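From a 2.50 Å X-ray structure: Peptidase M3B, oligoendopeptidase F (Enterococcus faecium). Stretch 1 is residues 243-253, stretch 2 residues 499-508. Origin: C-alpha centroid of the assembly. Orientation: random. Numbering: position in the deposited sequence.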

ATOM      1  N   HIS A 243       4.622  26.924  -8.453  1.00 55.99           N
ATOM      2  CA  HIS A 243       4.206  27.985  -9.378  1.00 59.08           C
ATOM      3  C   HIS A 243       4.598  27.682 -10.822  1.00 57.12           C
ATOM      4  O   HIS A 243       4.888  28.584 -11.609  1.00 53.90           O
ATOM      5  N   ILE A 244       4.592  26.399 -11.163  1.00 52.35           N
ATOM      6  CA  ILE A 244       4.790  25.980 -12.540  1.00 44.79           C
ATOM      7  C   ILE A 244       3.428  25.877 -13.203  1.00 41.83           C
ATOM      8  O   ILE A 244       2.586  25.114 -12.766  1.00 48.26           O
ATOM      9  N   PRO A 245       3.190  26.688 -14.238  1.00 49.28           N
ATOM     10  CA  PRO A 245       1.932  26.563 -14.967  1.00 34.29           C
ATOM     11  C   PRO A 245       1.894  25.216 -15.684  1.00 45.00           C
ATOM     12  O   PRO A 245       2.933  24.729 -16.126  1.00 53.66           O
ATOM     13  N   GLU A 246       0.709  24.620 -15.797  1.00 39.95           N
ATOM     14  CA  GLU A 246       0.549  23.351 -16.508  1.00 42.18           C
ATOM     15  C   GLU A 246       1.061  23.433 -17.957  1.00 44.73           C
ATOM     16  O   GLU A 246       1.484  22.434 -18.538  1.00 53.93           O
ATOM     17  N   SER A 247       1.029  24.630 -18.536  1.00 43.58           N
ATOM     18  CA  SER A 247       1.465  24.808 -19.905  1.00 35.22           C
ATOM     19  C   SER A 247       2.932  24.422 -20.137  1.00 47.33           C
ATOM     20  O   SER A 247       3.279  24.057 -21.246  1.00 48.60           O
ATOM     21  N   VAL A 248       3.810  24.517 -19.135  1.00 35.04           N
ATOM     22  CA  VAL A 248       5.170  24.071 -19.403  1.00 40.57           C
ATOM     23  C   VAL A 248       5.180  22.568 -19.679  1.00 40.58           C
ATOM     24  O   VAL A 248       5.904  22.099 -20.553  1.00 45.57           O
ATOM     25  N   TYR A 249       4.334  21.828 -18.976  1.00 36.73           N
ATOM     26  CA  TYR A 249       4.248  20.377 -19.149  1.00 39.22           C
ATOM     27  C   TYR A 249       3.646  20.015 -20.524  1.00 47.22           C
ATOM     28  O   TYR A 249       4.168  19.136 -21.218  1.00 48.11           O
ATOM     29  N   ASP A 250       2.556  20.681 -20.919  1.00 41.43           N
ATOM     30  CA  ASP A 250       1.935  20.434 -22.245  1.00 40.74           C
ATOM     31  C   ASP A 250       2.902  20.735 -23.376  1.00 41.97           C
ATOM     32  O   ASP A 250       3.089  19.921 -24.270  1.00 40.02           O
ATOM     33  N   THR A 251       3.530  21.904 -23.318  1.00 38.80           N
ATOM     34  CA  THR A 251       4.528  22.295 -24.303  1.00 43.41           C
ATOM     35  C   THR A 251       5.633  21.254 -24.455  1.00 39.25           C
ATOM     36  O   THR A 251       6.001  20.898 -25.573  1.00 46.53           O
ATOM     37  N   LEU A 252       6.152  20.767 -23.333  1.00 38.77           N
ATOM     38  CA  LEU A 252       7.192  19.733 -23.362  1.00 43.56           C
ATOM     39  C   LEU A 252       6.700  18.488 -24.086  1.00 42.02           C
ATOM     40  O   LEU A 252       7.326  18.026 -25.042  1.00 44.28           O
ATOM     41  N   VAL A 253       5.569  17.953 -23.644  1.00 41.35           N
ATOM     42  CA  VAL A 253       5.032  16.732 -24.244  1.00 42.47           C
ATOM     43  C   VAL A 253       4.695  16.909 -25.740  1.00 46.59           C
ATOM     44  O   VAL A 253       4.978  16.027 -26.552  1.00 43.26           O
ATOM     45  N   ASN A 499       5.917  12.619  -7.546  1.00 40.61           N
ATOM     46  CA  ASN A 499       4.685  13.351  -7.816  1.00 37.33           C
ATOM     47  C   ASN A 499       4.896  14.351  -8.958  1.00 34.98           C
ATOM     48  O   ASN A 499       5.081  15.546  -8.737  1.00 30.00           O
ATOM     49  N   TYR A 500       4.886  13.858 -10.181  1.00 33.85           N
ATOM     50  CA  TYR A 500       5.158  14.718 -11.315  1.00 39.11           C
ATOM     51  C   TYR A 500       6.535  15.364 -11.198  1.00 43.32           C
ATOM     52  O   TYR A 500       6.687  16.582 -11.250  1.00 41.34           O
ATOM     53  N   TYR A 501       7.541  14.516 -11.071  1.00 42.81           N
ATOM     54  CA  TYR A 501       8.903  14.952 -10.876  1.00 38.01           C
ATOM     55  C   TYR A 501       9.732  14.868 -12.157  1.00 44.38           C
ATOM     56  O   TYR A 501      10.452  15.817 -12.484  1.00 46.64           O
ATOM     57  N   VAL A 502       9.618  13.758 -12.890  1.00 35.86           N
ATOM     58  CA  VAL A 502      10.531  13.499 -14.025  1.00 45.64           C
ATOM     59  C   VAL A 502      10.561  14.519 -15.165  1.00 37.49           C
ATOM     60  O   VAL A 502      11.600  14.674 -15.794  1.00 45.05           O
ATOM     61  N   PHE A 503       9.449  15.195 -15.452  1.00 39.33           N
ATOM     62  CA  PHE A 503       9.434  16.116 -16.593  1.00 41.94           C
ATOM     63  C   PHE A 503      10.466  17.204 -16.421  1.00 44.79           C
ATOM     64  O   PHE A 503      10.914  17.805 -17.396  1.00 44.41           O
ATOM     65  N   GLN A 504      10.846  17.463 -15.178  1.00 32.51           N
ATOM     66  CA  GLN A 504      11.799  18.533 -14.930  1.00 43.53           C
ATOM     67  C   GLN A 504      13.185  18.242 -15.492  1.00 47.73           C
ATOM     68  O   GLN A 504      13.947  19.169 -15.765  1.00 47.19           O
ATOM     69  N   TYR A 505      13.509  16.966 -15.686  1.00 37.93           N
ATOM     70  CA  TYR A 505      14.784  16.635 -16.309  1.00 45.96           C
ATOM     71  C   TYR A 505      14.828  17.201 -17.727  1.00 38.00           C
ATOM     72  O   TYR A 505      15.834  17.729 -18.145  1.00 44.86           O
ATOM     73  N   SER A 506      13.721  17.086 -18.448  1.00 35.86           N
ATOM     74  CA  SER A 506      13.668  17.467 -19.855  1.00 44.86           C
ATOM     75  C   SER A 506      13.536  18.971 -20.079  1.00 45.07           C
ATOM     76  O   SER A 506      14.068  19.505 -21.055  1.00 47.00           O
ATOM     77  N   THR A 507      12.805  19.652 -19.202  1.00 37.41           N
ATOM     78  CA  THR A 507      12.638  21.100 -19.337  1.00 35.90           C
ATOM     79  C   THR A 507      13.939  21.770 -18.953  1.00 33.65           C
ATOM     80  O   THR A 507      14.364  22.748 -19.583  1.00 36.30           O
ATOM     81  N   GLY A 508      14.581  21.212 -17.930  1.00 34.00           N
ATOM     82  CA  GLY A 508      15.858  21.715 -17.441  1.00 36.71           C
ATOM     83  C   GLY A 508      16.960  21.571 -18.465  1.00 38.91           C
ATOM     84  O   GLY A 508      17.735  22.500 -18.685  1.00 40.22           O
TER

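Three residues carry most of this contact: Phe503, Tyr249 and Leu252 have 95, 89 and 75 Å² covered by the opposing stretch, within a total of 449 Å² summed over both sides. The helix axes cross at 76° and approach no closer than 10.5 Å, a gap that side chains must fill.

Phe503 is the centre. Its CA-to-CB bond points toward stretch 1, and chi1 near 81° (p) sets the ring among Ile244, Val248, Tyr249 and Leu252. Tyr249 CD2 lies over one face, while aliphatic groups meet the ring edge: Val248 CG2 is 3.7 Å from Phe503 CE1, and Ile244 CD1 (m, t rotamer) is 4.1 Å from Phe503 CZ.

Tyr249 starts sideways, but its t rotamer (chi1 -154°) brings the ring end nearer. Tyr249 CE2 sits 3.5 Å from Phe503 CD2, with centroids 4.6 Å apart and planes at 38°, an oblique pairing. Phe503 CB also makes an off-centre CH-pi contact, 4.2 Å from the Tyr249 ring centroid. Tyr500, in an m rotamer, also meets the Tyr249 side chain, with Tyr249 OH at its ring edge, 3.4 Å from Tyr500 CD1.

Leu252 points toward stretch 2 with chi1 t and chi2 p. Leu252 CD1 comes within 3.5 Å of Ser506 CB; Leu252 CD2 lies 3.8 Å from Phe503 CB and 4.1 Å from Thr507 CG2.

No direct hydrogen bond crosses the interface, so the polar link is indirect. Water 1 donates to Tyr249 OH at 2.7 Å and accepts a weak bond from Phe503 N, with 3.3 Å between that nitrogen and the water oxygen. Gln504 starts away, but its m, t conformation returns the amide, leaving Gln504 NE2 3.9 Å from Ile244 CD1, a van der Waals contact and not a hydrogen bond.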

ATOM      1  CB  HIS A 243       4.726  29.348  -8.914  1.00 58.12           C
ATOM      2  CG  HIS A 243       4.529  29.585  -7.450  1.00 74.91           C
ATOM      3  ND1 HIS A 243       5.482  29.256  -6.508  1.00 76.26           N
ATOM      4  CD2 HIS A 243       3.473  30.077  -6.761  1.00 71.65           C
ATOM      5  CE1 HIS A 243       5.025  29.546  -5.303  1.00 73.08           C
ATOM      6  NE2 HIS A 243       3.809  30.047  -5.430  1.00 76.26           N
ATOM      7  CB  ILE A 244       5.496  24.625 -12.611  1.00 49.86           C
ATOM      8  CG1 ILE A 244       6.830  24.702 -11.863  1.00 54.81           C
ATOM      9  CG2 ILE A 244       5.697  24.202 -14.066  1.00 42.54           C
ATOM     10  CD1 ILE A 244       7.587  23.393 -11.805  1.00 58.29           C
ATOM     11  CB  PRO A 245       2.006  27.694 -16.009  1.00 44.19           C
ATOM     12  CG  PRO A 245       3.160  28.565 -15.604  1.00 44.35           C
ATOM     13  CD  PRO A 245       4.074  27.746 -14.767  1.00 39.73           C
ATOM     14  CB  GLU A 246      -0.918  22.911 -16.503  1.00 37.92           C
ATOM     15  CG  GLU A 246      -1.419  22.400 -15.155  1.00 46.16           C
ATOM     16  CD  GLU A 246      -2.649  21.516 -15.301  1.00 57.30           C
ATOM     17  OE1 GLU A 246      -2.492  20.275 -15.355  1.00 61.39           O
ATOM     18  OE2 GLU A 246      -3.771  22.054 -15.389  1.00 59.87           O
ATOM     19  CB  SER A 247       1.264  26.249 -20.327  1.00 40.68           C
ATOM     20  OG  SER A 247       2.150  27.076 -19.603  1.00 45.56           O
ATOM     21  CB  VAL A 248       6.250  24.485 -18.338  1.00 41.84           C
ATOM     22  CG1 VAL A 248       5.873  25.768 -17.602  1.00 33.43           C
ATOM     23  CG2 VAL A 248       6.527  23.376 -17.387  1.00 48.24           C
ATOM     24  CB  TYR A 249       3.403  19.791 -18.018  1.00 35.59           C
ATOM     25  CG  TYR A 249       3.658  18.348 -17.626  1.00 44.47           C
ATOM     26  CD1 TYR A 249       3.313  17.280 -18.470  1.00 38.48           C
ATOM     27  CD2 TYR A 249       4.190  18.046 -16.373  1.00 41.67           C
ATOM     28  CE1 TYR A 249       3.517  15.944 -18.064  1.00 41.80           C
ATOM     29  CE2 TYR A 249       4.403  16.726 -15.967  1.00 43.33           C
ATOM     30  CZ  TYR A 249       4.065  15.686 -16.798  1.00 44.87           C
ATOM     31  OH  TYR A 249       4.289  14.402 -16.344  1.00 44.58           O
ATOM     32  CB  ASP A 250       0.667  21.268 -22.460  1.00 38.80           C
ATOM     33  CG  ASP A 250      -0.472  20.873 -21.526  1.00 45.92           C
ATOM     34  OD1 ASP A 250      -0.520  19.710 -21.080  1.00 46.01           O
ATOM     35  OD2 ASP A 250      -1.326  21.740 -21.239  1.00 62.80           O
ATOM     36  CB  THR A 251       5.167  23.621 -23.928  1.00 37.36           C
ATOM     37  OG1 THR A 251       4.172  24.641 -23.958  1.00 40.71           O
ATOM     38  CG2 THR A 251       6.261  23.971 -24.896  1.00 39.30           C
ATOM     39  CB  LEU A 252       7.657  19.364 -21.947  1.00 35.22           C
ATOM     40  CG  LEU A 252       8.568  18.137 -21.871  1.00 44.78           C
ATOM     41  CD1 LEU A 252      10.007  18.445 -22.370  1.00 38.62           C
ATOM     42  CD2 LEU A 252       8.586  17.618 -20.449  1.00 33.66           C
ATOM     43  CB  VAL A 253       3.825  16.197 -23.428  1.00 43.66           C
ATOM     44  CG1 VAL A 253       3.117  15.066 -24.155  1.00 29.40           C
ATOM     45  CG2 VAL A 253       4.299  15.731 -22.061  1.00 32.29           C
ATOM     46  CB  ASN A 499       4.224  14.070  -6.532  1.00 32.85           C
ATOM     47  CG  ASN A 499       2.794  14.579  -6.617  1.00 41.92           C
ATOM     48  OD1 ASN A 499       2.051  14.237  -7.541  1.00 44.55           O
ATOM     49  ND2 ASN A 499       2.401  15.403  -5.652  1.00 40.59           N
ATOM     50  CB  TYR A 500       4.074  15.774 -11.427  1.00 29.45           C
ATOM     51  CG  TYR A 500       2.811  15.246 -12.049  1.00 37.58           C
ATOM     52  CD1 TYR A 500       2.704  15.098 -13.427  1.00 36.41           C
ATOM     53  CD2 TYR A 500       1.723  14.901 -11.270  1.00 32.60           C
ATOM     54  CE1 TYR A 500       1.552  14.621 -14.000  1.00 32.83           C
ATOM     55  CE2 TYR A 500       0.560  14.430 -11.842  1.00 41.26           C
ATOM     56  CZ  TYR A 500       0.480  14.293 -13.209  1.00 38.78           C
ATOM     57  OH  TYR A 500      -0.682  13.834 -13.793  1.00 38.23           O
ATOM     58  CB  TYR A 501       9.523  14.089  -9.796  1.00 44.11           C
ATOM     59  CG  TYR A 501      10.928  14.417  -9.394  1.00 45.38           C
ATOM     60  CD1 TYR A 501      11.177  15.349  -8.407  1.00 52.24           C
ATOM     61  CD2 TYR A 501      12.004  13.737  -9.947  1.00 48.26           C
ATOM     62  CE1 TYR A 501      12.459  15.629  -7.993  1.00 64.70           C
ATOM     63  CE2 TYR A 501      13.294  14.000  -9.548  1.00 57.38           C
ATOM     64  CZ  TYR A 501      13.519  14.952  -8.564  1.00 64.65           C
ATOM     65  OH  TYR A 501      14.798  15.239  -8.141  1.00 59.48           O
ATOM     66  CB  VAL A 502      10.316  12.111 -14.673  1.00 44.04           C
ATOM     67  CG1 VAL A 502      10.828  11.027 -13.781  1.00 48.29           C
ATOM     68  CG2 VAL A 502       8.858  11.910 -15.029  1.00 46.51           C
ATOM     69  CB  PHE A 503       8.061  16.747 -16.819  1.00 43.34           C
ATOM     70  CG  PHE A 503       7.758  17.922 -15.924  1.00 37.80           C
ATOM     71  CD1 PHE A 503       7.768  19.218 -16.432  1.00 42.70           C
ATOM     72  CD2 PHE A 503       7.409  17.730 -14.582  1.00 39.02           C
ATOM     73  CE1 PHE A 503       7.464  20.318 -15.605  1.00 43.17           C
ATOM     74  CE2 PHE A 503       7.103  18.808 -13.749  1.00 31.45           C
ATOM     75  CZ  PHE A 503       7.136  20.107 -14.251  1.00 43.06           C
ATOM     76  CB  GLN A 504      11.845  18.889 -13.445  1.00 38.02           C
ATOM     77  CG  GLN A 504      10.629  19.710 -13.045  1.00 61.52           C
ATOM     78  CD  GLN A 504      10.451  19.847 -11.551  1.00 69.80           C
ATOM     79  OE1 GLN A 504      10.132  18.877 -10.856  1.00 58.80           O
ATOM     80  NE2 GLN A 504      10.636  21.064 -11.049  1.00 70.53           N
ATOM     81  CB  TYR A 505      15.018  15.125 -16.362  1.00 40.89           C
ATOM     82  CG  TYR A 505      15.268  14.465 -15.027  1.00 43.84           C
ATOM     83  CD1 TYR A 505      16.348  14.813 -14.236  1.00 42.91           C
ATOM     84  CD2 TYR A 505      14.435  13.460 -14.579  1.00 46.71           C
ATOM     85  CE1 TYR A 505      16.570  14.183 -13.012  1.00 48.68           C
ATOM     86  CE2 TYR A 505      14.651  12.832 -13.381  1.00 33.92           C
ATOM     87  CZ  TYR A 505      15.701  13.183 -12.602  1.00 46.35           C
ATOM     88  OH  TYR A 505      15.844  12.523 -11.403  1.00 51.12           O
ATOM     89  CB  SER A 506      12.511  16.746 -20.539  1.00 40.62           C
ATOM     90  OG  SER A 506      12.527  15.379 -20.195  1.00 46.27           O
ATOM     91  CB  THR A 507      11.485  21.661 -18.465  1.00 37.06           C
ATOM     92  OG1 THR A 507      11.720  21.352 -17.090  1.00 42.11           O
ATOM     93  CG2 THR A 507      10.164  21.051 -18.873  1.00 34.72           C
TER
HETATM   94  O   HOH W   1       6.362  14.256 -14.673  1.00 31.13           O